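Local atomic coordinates of Dot/Icm T4SS effector (Legionella pneumophila subsp. pneumophila, PDB entry 4HFV), a protein that is of unknown molecular function but is a putative effector of the Dot/Icm type IV secretion system, probably delivered into the host cell. Residues V7-E10 against K11-S15; I16-S19 against I20-L23; L57-I60 against E61-N65. One frame throughout, in Å; residues are numbered along the deposited sequence.

Contact 1: residues V7-E10 against K11-S15; sequences VAYE and KLKGS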
loop_
_atom_site.group_PDB
_atom_site.type_symbol
_atom_site.label_atom_id
_atom_site.label_comp_id
_atom_site.label_asym_id
_atom_site.label_seq_id
_atom_site.Cartn_x
_atom_site.Cartn_y
_atom_site.Cartn_z
ATOM N N VAL A 7 19.084 -14.131 -4.365
ATOM C CA VAL A 7 20.493 -14.330 -4.686
ATOM C C VAL A 7 21.324 -13.334 -3.873
ATOM O O VAL A 7 21.007 -12.157 -3.873
ATOM C CB VAL A 7 20.792 -14.074 -6.189
ATOM C CG1 VAL A 7 22.291 -14.334 -6.486
ATOM C CG2 VAL A 7 19.916 -14.952 -7.077
ATOM N N ALA A 8 22.429 -13.768 -3.262
ATOM C CA ALA A 8 23.262 -12.802 -2.528
ATOM C C ALA A 8 23.666 -11.599 -3.399
ATOM O O ALA A 8 23.910 -11.728 -4.615
ATOM C CB ALA A 8 24.473 -13.471 -1.879
ATOM N N TYR A 9 23.680 -10.407 -2.786
ATOM C CA TYR A 9 23.911 -9.171 -3.543
ATOM C C TYR A 9 25.234 -9.148 -4.364
ATOM O O TYR A 9 25.236 -8.775 -5.554
ATOM C CB TYR A 9 23.877 -7.961 -2.600
ATOM C CG TYR A 9 24.210 -6.678 -3.299
ATOM C CD1 TYR A 9 23.275 -6.021 -4.050
ATOM C CD2 TYR A 9 25.492 -6.142 -3.227
ATOM C CE1 TYR A 9 23.595 -4.848 -4.724
ATOM C CE2 TYR A 9 25.823 -4.977 -3.899
ATOM C CZ TYR A 9 24.860 -4.325 -4.642
ATOM O OH TYR A 9 25.182 -3.138 -5.317
ATOM N N GLU A 10 26.368 -9.488 -3.757
ATOM C CA GLU A 10 27.627 -9.346 -4.525
ATOM C C GLU A 10 27.622 -10.217 -5.772
ATOM O O GLU A 10 28.045 -9.786 -6.856
ATOM C CB GLU A 10 28.835 -9.646 -3.680
ATOM C CG GLU A 10 29.092 -8.603 -2.575
ATOM C CD GLU A 10 29.331 -7.185 -3.123
ATOM O OE1 GLU A 10 29.975 -7.057 -4.183
ATOM O OE2 GLU A 10 28.884 -6.196 -2.482
ATOM N N LYS A 11 27.154 -11.449 -5.604
ATOM C CA LYS A 11 27.087 -12.404 -6.684
ATOM C C LYS A 11 26.168 -11.889 -7.787
ATOM O O LYS A 11 26.545 -11.894 -8.981
ATOM C CB LYS A 11 26.589 -13.742 -6.170
ATOM C CG LYS A 11 26.670 -14.842 -7.199
ATOM C CD LYS A 11 25.465 -15.715 -7.127
ATOM C CE LYS A 11 25.840 -17.171 -7.044
ATOM N NZ LYS A 11 25.813 -17.846 -8.380
ATOM N N LEU A 12 24.995 -11.384 -7.412
ATOM C CA LEU A 12 24.032 -10.895 -8.394
ATOM C C LEU A 12 24.566 -9.677 -9.131
ATOM O O LEU A 12 24.406 -9.551 -10.349
ATOM C CB LEU A 12 22.670 -10.571 -7.708
ATOM C CG LEU A 12 21.573 -10.108 -8.665
ATOM C CD1 LEU A 12 21.324 -11.061 -9.826
ATOM C CD2 LEU A 12 20.258 -9.864 -7.895
ATOM N N LYS A 13 25.162 -8.756 -8.382
ATOM C CA LYS A 13 25.816 -7.592 -8.946
ATOM C C LYS A 13 26.815 -8.046 -9.996
ATOM O O LYS A 13 26.866 -7.517 -11.095
ATOM C CB LYS A 13 26.565 -6.849 -7.843
ATOM C CG LYS A 13 27.474 -5.791 -8.335
ATOM C CD LYS A 13 28.307 -5.131 -7.237
ATOM C CE LYS A 13 29.244 -4.069 -7.874
ATOM N NZ LYS A 13 29.952 -3.166 -6.891
ATOM N N GLY A 14 27.627 -9.028 -9.628
ATOM C CA GLY A 14 28.621 -9.561 -10.541
ATOM C C GLY A 14 28.018 -10.148 -11.808
ATOM O O GLY A 14 28.493 -9.883 -12.917
ATOM N N SER A 15 26.951 -10.928 -11.691
ATOM C CA SER A 15 26.476 -11.587 -12.898
ATOM C C SER A 15 25.707 -10.597 -13.747
ATOM O O SER A 15 25.728 -10.697 -14.964
ATOM C CB SER A 15 25.649 -12.854 -12.590
ATOM O OG SER A 15 24.468 -12.506 -11.962
HETATM O O HOH W 1 30.548 -4.789 -4.955
#

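Contact 2: residues I16-S19 against I20-L23; sequences IRES and IITL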
loop_
_atom_site.group_PDB
_atom_site.type_symbol
_atom_site.label_atom_id
_atom_site.label_comp_id
_atom_site.label_asym_id
_atom_site.label_seq_id
_atom_site.Cartn_x
_atom_site.Cartn_y
_atom_site.Cartn_z
ATOM N N ILE A 16 25.081 -9.591 -13.134
ATOM C CA ILE A 16 24.381 -8.596 -13.925
ATOM C C ILE A 16 25.402 -7.760 -14.696
ATOM O O ILE A 16 25.196 -7.421 -15.854
ATOM C CB ILE A 16 23.473 -7.706 -13.039
ATOM C CG1 ILE A 16 22.217 -8.483 -12.627
ATOM C CG2 ILE A 16 23.080 -6.402 -13.766
ATOM C CD1 ILE A 16 21.446 -7.777 -11.589
ATOM N N ARG A 17 26.511 -7.423 -14.042
ATOM C CA ARG A 17 27.532 -6.625 -14.691
ATOM C C ARG A 17 28.089 -7.482 -15.852
ATOM O O ARG A 17 28.357 -6.950 -16.936
ATOM C CB ARG A 17 28.642 -6.220 -13.703
ATOM C CG ARG A 17 28.231 -5.088 -12.725
ATOM C CD ARG A 17 29.375 -4.632 -11.806
ATOM N NE ARG A 17 30.592 -4.497 -12.587
ATOM C CZ ARG A 17 31.009 -3.369 -13.170
ATOM N NH1 ARG A 17 30.359 -2.221 -13.002
ATOM N NH2 ARG A 17 32.098 -3.392 -13.928
ATOM N N GLU A 18 28.224 -8.798 -15.640
ATOM C CA GLU A 18 28.794 -9.642 -16.695
ATOM C C GLU A 18 27.842 -9.666 -17.903
ATOM O O GLU A 18 28.309 -9.559 -19.066
ATOM C CB GLU A 18 29.100 -11.058 -16.240
ATOM C CG GLU A 18 29.842 -11.918 -17.347
ATOM C CD GLU A 18 31.033 -11.208 -18.058
ATOM O OE1 GLU A 18 31.855 -10.543 -17.384
ATOM O OE2 GLU A 18 31.150 -11.318 -19.310
ATOM N N SER A 19 26.541 -9.778 -17.647
ATOM C CA SER A 19 25.579 -9.822 -18.742
ATOM C C SER A 19 25.526 -8.488 -19.504
ATOM O O SER A 19 25.272 -8.452 -20.713
ATOM C CB SER A 19 24.203 -10.253 -18.225
ATOM O OG SER A 19 24.286 -11.554 -17.647
ATOM N N ILE A 20 25.791 -7.395 -18.815
ATOM C CA ILE A 20 25.761 -6.085 -19.469
ATOM C C ILE A 20 26.954 -5.979 -20.415
ATOM O O ILE A 20 26.833 -5.558 -21.581
ATOM C CB ILE A 20 25.750 -4.974 -18.452
ATOM C CG1 ILE A 20 24.372 -4.918 -17.776
ATOM C CG2 ILE A 20 26.102 -3.617 -19.104
ATOM C CD1 ILE A 20 24.328 -4.024 -16.534
ATOM N N ILE A 21 28.120 -6.366 -19.913
ATOM C CA ILE A 21 29.330 -6.452 -20.755
ATOM C C ILE A 21 29.091 -7.311 -22.012
ATOM O O ILE A 21 29.544 -6.983 -23.115
ATOM C CB ILE A 21 30.475 -6.997 -19.896
ATOM C CG1 ILE A 21 30.925 -5.886 -18.901
ATOM C CG2 ILE A 21 31.619 -7.503 -20.752
ATOM C CD1 ILE A 21 31.812 -6.374 -17.827
ATOM N N THR A 22 28.396 -8.425 -21.845
ATOM C CA THR A 22 28.179 -9.336 -22.964
ATOM C C THR A 22 27.241 -8.655 -23.970
ATOM O O THR A 22 27.476 -8.693 -25.163
ATOM C CB THR A 22 27.578 -10.675 -22.447
ATOM O OG1 THR A 22 28.591 -11.343 -21.676
ATOM C CG2 THR A 22 27.127 -11.580 -23.638
ATOM N N LEU A 23 26.193 -8.005 -23.453
ATOM C CA LEU A 23 25.238 -7.243 -24.279
ATOM C C LEU A 23 25.965 -6.173 -25.097
ATOM O O LEU A 23 25.729 -6.012 -26.287
ATOM C CB LEU A 23 24.145 -6.575 -23.381
ATOM C CG LEU A 23 22.941 -5.979 -24.151
ATOM C CD1 LEU A 23 22.176 -7.102 -24.936
ATOM C CD2 LEU A 23 21.991 -5.227 -23.221
#

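Contact 3: residues L57-I60 against E61-N65; sequences LKTI and ELLDN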
loop_
_atom_site.group_PDB
_atom_site.type_symbol
_atom_site.label_atom_id
_atom_site.label_comp_id
_atom_site.label_asym_id
_atom_site.label_seq_id
_atom_site.Cartn_x
_atom_site.Cartn_y
_atom_site.Cartn_z
ATOM N N LEU A 57 22.543 -0.338 -13.323
ATOM C CA LEU A 57 23.822 0.178 -12.884
ATOM C C LEU A 57 23.690 1.304 -11.853
ATOM O O LEU A 57 24.532 1.413 -10.937
ATOM C CB LEU A 57 24.678 0.628 -14.091
ATOM C CG LEU A 57 25.149 -0.464 -15.085
ATOM C CD1 LEU A 57 25.848 0.136 -16.338
ATOM C CD2 LEU A 57 26.042 -1.405 -14.404
ATOM N N LYS A 58 22.724 2.200 -11.996
ATOM C CA LYS A 58 22.553 3.239 -10.974
ATOM C C LYS A 58 22.112 2.608 -9.646
ATOM O O LYS A 58 22.576 2.995 -8.567
ATOM C CB LYS A 58 21.539 4.301 -11.381
ATOM C CG LYS A 58 21.367 5.392 -10.390
ATOM C CD LYS A 58 22.625 6.224 -10.132
ATOM C CE LYS A 58 23.155 6.836 -11.411
ATOM N NZ LYS A 58 24.332 7.727 -11.112
ATOM N N THR A 59 21.239 1.630 -9.744
ATOM C CA THR A 59 20.765 0.907 -8.557
ATOM C C THR A 59 21.956 0.288 -7.851
ATOM O O THR A 59 22.114 0.455 -6.646
ATOM C CB THR A 59 19.640 -0.094 -8.928
ATOM O OG1 THR A 59 18.473 0.653 -9.256
ATOM C CG2 THR A 59 19.302 -1.071 -7.820
ATOM N N ILE A 60 22.821 -0.399 -8.595
ATOM C CA ILE A 60 23.996 -0.998 -8.000
ATOM C C ILE A 60 24.939 0.011 -7.335
ATOM O O ILE A 60 25.410 -0.210 -6.221
ATOM C CB ILE A 60 24.766 -1.799 -9.063
ATOM C CG1 ILE A 60 24.049 -3.130 -9.352
ATOM C CG2 ILE A 60 26.144 -2.034 -8.601
ATOM C CD1 ILE A 60 24.466 -3.774 -10.728
ATOM N N GLU A 61 25.222 1.123 -8.016
ATOM C CA GLU A 61 26.046 2.209 -7.441
ATOM C C GLU A 61 25.439 2.733 -6.111
ATOM O O GLU A 61 26.143 3.022 -5.124
ATOM C CB GLU A 61 26.125 3.353 -8.471
ATOM C CG GLU A 61 27.007 4.566 -8.086
ATOM C CD GLU A 61 26.750 5.805 -8.976
ATOM O OE1 GLU A 61 26.126 5.673 -10.047
ATOM O OE2 GLU A 61 27.160 6.927 -8.607
ATOM N N LEU A 62 24.128 2.884 -6.077
ATOM C CA LEU A 62 23.493 3.493 -4.902
ATOM C C LEU A 62 23.508 2.500 -3.732
ATOM O O LEU A 62 23.821 2.854 -2.589
ATOM C CB LEU A 62 22.066 3.972 -5.224
ATOM C CG LEU A 62 21.941 5.193 -6.173
ATOM C CD1 LEU A 62 20.490 5.405 -6.640
ATOM C CD2 LEU A 62 22.495 6.447 -5.542
ATOM N N LEU A 63 23.184 1.249 -4.016
ATOM C CA LEU A 63 23.265 0.226 -2.976
ATOM C C LEU A 63 24.689 0.087 -2.441
ATOM O O LEU A 63 24.887 -0.021 -1.230
ATOM C CB LEU A 63 22.713 -1.105 -3.498
ATOM C CG LEU A 63 21.216 -1.073 -3.806
ATOM C CD1 LEU A 63 20.758 -2.244 -4.578
ATOM C CD2 LEU A 63 20.357 -0.944 -2.490
ATOM N N ASP A 64 25.675 0.110 -3.344
ATOM C CA ASP A 64 27.076 0.032 -2.957
ATOM C C ASP A 64 27.425 1.160 -1.981
ATOM O O ASP A 64 28.152 0.944 -1.039
ATOM C CB ASP A 64 27.992 0.157 -4.167
ATOM C CG ASP A 64 28.071 -1.126 -5.000
ATOM O OD1 ASP A 64 27.430 -2.132 -4.641
ATOM O OD2 ASP A 64 28.796 -1.121 -6.036
ATOM N N ASN A 65 26.880 2.351 -2.217
ATOM C CA ASN A 65 27.108 3.519 -1.353
ATOM C C ASN A 65 26.174 3.566 -0.148
ATOM O O ASN A 65 26.229 4.517 0.646
ATOM C CB ASN A 65 26.861 4.813 -2.119
ATOM C CG ASN A 65 27.827 5.044 -3.258
ATOM O OD1 ASN A 65 28.891 4.436 -3.341
ATOM N ND2 ASN A 65 27.456 5.966 -4.145
#

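Contact 1: residues V7-E10 against K11-S15
The carbonyls of Ala-8, Tyr-9 and Glu-10 receive the N-H groups of Leu-12, Lys-13 and Gly-14, closing the first turn of helix 9-27. The straightest of these bonds runs from Lys-13 N to Tyr-9 O, 2.8 Å with an N-H...O angle of 170°.

Glu-10 and Lys-13 lie side by side and point the same way. Their charged atoms, OE1 and NZ, stay 4.7 Å apart, so the pair is joined through water 1, which donates to Glu-10 OE1 at 2.5 Å and accepts from Lys-13 NZ at 2.6 Å. A fully extended lysine suits this place because its ammonium also reaches Asp-64 in a salt bridge, and the Tyr-9 hydroxyl bonds to the same carboxylate.

Among the apolar contacts, Lys-13 passes over one face of the Tyr-9 ring, with CB above it and CD 4.2 Å from CE2. The Val-7 side chain crosses those of Lys-11 and Leu-12 at about a right angle, its CG1 3.5 Å from Lys-11 CD and 4.0 Å from Leu-12 CB; Leu-12 also touches Leu-77. With Ala-8 as the N-cap, Val-7 and Leu-12 flank it with the spacing of a hydrophobic staple at a helix N-terminus.

Contact 2: residues I16-S19 against I20-L23
Ile-21 N donates to Arg-17 O at 3.0 Å, almost straight at 176°, while Leu-23 N reaches Ser-19 O at 2.9 Å. Ile-20 N is shared: it bonds to Ile-16 O at 144° and adds a weak bond to Arg-17 O. Glu-18 O takes the amide of Thr-22 and is also approached by that residue's hydroxyl, 3.2 Å from OG1 to O. Threonine suits this place because its short chain carries a hydroxyl that can turn back to the carbonyl one turn earlier; chi1 of -68° sets OG1 there.

Apart from the weak i to i+3 bond and the hydroxyl, these are the i to i+4 backbone bonds of the middle of helix 9-27, an amphipathic helix in an all-helical protein. Glu-18 and Thr-22 belong to its exposed side, and Arg-17 sends NH2 to Glu-35 O.

On the inward side, Ile-16 CG2 meets Ile-20 CD1 at 3.9 Å, and Ile-20 CG1 lies 3.3 Å from Ile-16 O. Branched apolar chains suit this buried face between helices: Ile-20 also packs on Val-53 and Leu-57 of helix 49-64 and on Phe-102 of helix 101-109. Nearer solvent, Glu-18 crosses Ile-21 at about a right angle.

Contact 3: residues L57-I60 against E61-N65
Lys-58 and Glu-61 run side by side in the same direction on the last turns of helix 49-64, forming an i to i+3 salt bridge. The lysine is bent at chi2 (62°) and chi3 (57°), which curls NZ over to Glu-61 OE1 at 2.9 Å. The ammonium meets this oxygen on its syn side, 28° out of the carboxylate plane. Glutamate fits here because its chain, extended beyond CG, carries the carboxylate out level with the lysine tip.

Leu-62 crosses the aliphatic part of the same lysine obliquely, with Leu-62 CD1 3.9 Å from Lys-58 CG. One long side chain thus offers its charge to the glutamate and its methylenes to the leucine.

Thr-59 and Leu-63 also lie side by side and point the same way, inward, so that the methyl CG2 of Thr-59 rests on Leu-63 CD1 at 3.7 Å. Both pack on Phe-133 of helix 120-136. Threonine can be buried at this position because its hydroxyl bonds to Val-55 O.

Ile-60 and Asp-64 are likewise side by side and point the same way, with Ile-60 CG2 3.8 Å from Asp-64 OD2; Ile-60 also packs on Leu-77 of helix 70-90. The Asp-64 carboxylate lies close to the carbonyl of Ile-60, an acceptor like itself; its bonds to Lys-13 and Tyr-9 probably offset the cost. The same Ile-60 O accepts the Asp-64 amide, N to O 2.9 Å.

Contacts 1 and 2 are successive portions of helix 9-27, with centres about 12 Å apart, and contact 3 lies on helix 49-64, the next helix in the chain. Contact 1 meets contact 3 through a salt bridge, Lys-13 NZ to Asp-64 OD2 at 2.5 Å, and a probable hydrogen bond, Tyr-9 OH to Asp-64 OD1 at 2.6 Å, with the Tyr-9 side chain also packing on Ile-60 and Leu-63. Between contacts 2 and 3 the touch is apolar packing alone, Ile-20 CD1 lying 3.8 Å from Leu-57 CD2. All three contacts lie away from the succinate-binding residues Ser-169, His-173 and Arg-176; a citrate, probably from crystallisation, sits near the Leu-23 side chain of contact 2.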